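Local coordinates for protein amino Transferase (Eubacterium rectale, PDB 3ELE) that probably transfers amino groups between amino acids and 2-oxo acids, using bound pyridoxal-5'-phosphate as its cofactor, at residues A[198-201]-A[202-206]. Residues are numbered along the deposited sequence; the frame is centred on the assembly and turned at random.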
loop_
_atom_site.group_PDB
_atom_site.type_symbol
_atom_site.label_atom_id
_atom_site.label_comp_id
_atom_site.label_asym_id
_atom_site.label_seq_id
_atom_site.Cartn_x
_atom_site.Cartn_y
_atom_site.Cartn_z
ATOM N N SER A 198 -17.206 21.542 -14.737
ATOM C CA SER A 198 -17.109 22.319 -13.509
ATOM C C SER A 198 -18.389 23.100 -13.234
ATOM O O SER A 198 -18.877 23.062 -12.119
ATOM C CB SER A 198 -15.897 23.225 -13.544
ATOM O OG SER A 198 -14.737 22.427 -13.745
ATOM N N ASP A 199 -18.959 23.730 -14.260
ATOM C CA ASP A 199 -20.238 24.457 -14.105
ATOM C C ASP A 199 -21.403 23.533 -13.740
ATOM O O ASP A 199 -22.207 23.877 -12.884
ATOM C CB ASP A 199 -20.608 25.244 -15.372
ATOM C CG ASP A 199 -19.610 26.354 -15.707
ATOM O OD1 ASP A 199 -18.867 26.830 -14.811
ATOM O OD2 ASP A 199 -19.588 26.757 -16.889
ATOM N N LEU A 200 -21.474 22.371 -14.385
ATOM C CA LEU A 200 -22.518 21.372 -14.133
ATOM C C LEU A 200 -22.467 20.862 -12.694
ATOM O O LEU A 200 -23.485 20.854 -12.002
ATOM C CB LEU A 200 -22.397 20.189 -15.116
ATOM C CG LEU A 200 -23.377 19.006 -14.987
ATOM C CD1 LEU A 200 -24.839 19.439 -15.141
ATOM C CD2 LEU A 200 -22.985 17.921 -16.001
ATOM N N LEU A 201 -21.283 20.443 -12.257
ATOM C CA LEU A 201 -21.090 19.900 -10.908
ATOM C C LEU A 201 -21.277 20.932 -9.809
ATOM O O LEU A 201 -21.855 20.609 -8.756
ATOM C CB LEU A 201 -19.740 19.178 -10.797
ATOM C CG LEU A 201 -19.535 17.947 -11.694
ATOM C CD1 LEU A 201 -18.224 17.257 -11.282
ATOM C CD2 LEU A 201 -20.686 16.976 -11.617
ATOM N N GLU A 202 -20.819 22.161 -10.044
ATOM C CA GLU A 202 -21.076 23.274 -9.105
ATOM C C GLU A 202 -22.601 23.492 -8.934
ATOM O O GLU A 202 -23.087 23.639 -7.808
ATOM C CB GLU A 202 -20.399 24.564 -9.599
ATOM C CG GLU A 202 -20.550 25.794 -8.693
ATOM C CD GLU A 202 -20.189 27.111 -9.412
ATOM O OE1 GLU A 202 -19.293 27.106 -10.295
ATOM O OE2 GLU A 202 -20.808 28.149 -9.098
ATOM N N LYS A 203 -23.328 23.526 -10.053
ATOM C CA LYS A 203 -24.795 23.686 -10.069
ATOM C C LYS A 203 -25.488 22.517 -9.347
ATOM O O LYS A 203 -26.328 22.760 -8.484
ATOM C CB LYS A 203 -25.301 23.843 -11.522
ATOM C CG LYS A 203 -26.803 23.713 -11.786
ATOM C CD LYS A 203 -27.085 23.601 -13.300
ATOM C CE LYS A 203 -28.224 22.629 -13.637
ATOM N NZ LYS A 203 -28.160 22.220 -15.081
ATOM N N LYS A 204 -25.130 21.270 -9.692
ATOM C CA LYS A 204 -25.722 20.073 -9.026
ATOM C C LYS A 204 -25.330 19.934 -7.548
ATOM O O LYS A 204 -26.127 19.420 -6.763
ATOM C CB LYS A 204 -25.416 18.780 -9.777
ATOM C CG LYS A 204 -25.939 18.711 -11.224
ATOM C CD LYS A 204 -27.460 18.756 -11.374
ATOM C CE LYS A 204 -28.155 17.561 -10.802
ATOM N NZ LYS A 204 -29.605 17.571 -11.197
ATOM N N SER A 205 -24.138 20.410 -7.168
ATOM C CA SER A 205 -23.683 20.427 -5.773
ATOM C C SER A 205 -24.596 21.311 -4.915
ATOM O O SER A 205 -24.954 20.926 -3.807
ATOM C CB SER A 205 -22.232 20.912 -5.632
ATOM O OG SER A 205 -21.310 19.986 -6.168
ATOM N N LYS A 206 -24.953 22.483 -5.447
ATOM C CA LYS A 206 -25.882 23.403 -4.781
ATOM C C LYS A 206 -27.285 22.778 -4.657
ATOM O O LYS A 206 -27.863 22.835 -3.584
ATOM C CB LYS A 206 -25.947 24.767 -5.497
ATOM C CG LYS A 206 -24.733 25.673 -5.296
ATOM C CD LYS A 206 -24.908 26.972 -6.110
ATOM C CE LYS A 206 -23.924 28.068 -5.696
ATOM N NZ LYS A 206 -22.498 27.626 -5.733
HETATM O O HOH W 1 -17.740 26.445 -12.385
#
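Leu200 lays its CD1 methyl alongside the aliphatic stem of Lys204, 4.1 Å from CG, one turn further along the amphipathic helix 191-208, the crossover helix of a beta-alpha-beta unit between strands 173-178 and 213-217. Leucine suits the inner side, where Leu200 also packs on Phe162 and Leu165 of helix 162-167 and Leu201 meets Ile169 and Tyr237. Lysine suits the border: Lys204 sets CG beside Leu200 before bends at chi2 and chi3 carry its amine off to a salt bridge with Glu207. On the outer side, Asp199 OD1 and Glu202 OE1 stand 4.5 Å apart, and one water donates to both, probably easing their repulsion. Each backbone N-H bonds the carbonyl four residues earlier, as Lys204 N does Leu200 O at 2.9 Å. Ser205 adds a second bond to the Leu201 carbonyl: with OG beside its own backbone N (chi1 -69°), the hydroxyl turns back onto the preceding turn and also bonds Ile212 N. Without the hydroxyl, as with an alanine here, Ile212 N would probably lose this partner and Leu201 O one of its two donors. That carbonyl oxygen receives Ser205 OG at 2.7 Å and Ser205 N at 2.8 Å, from opposite faces of its plane.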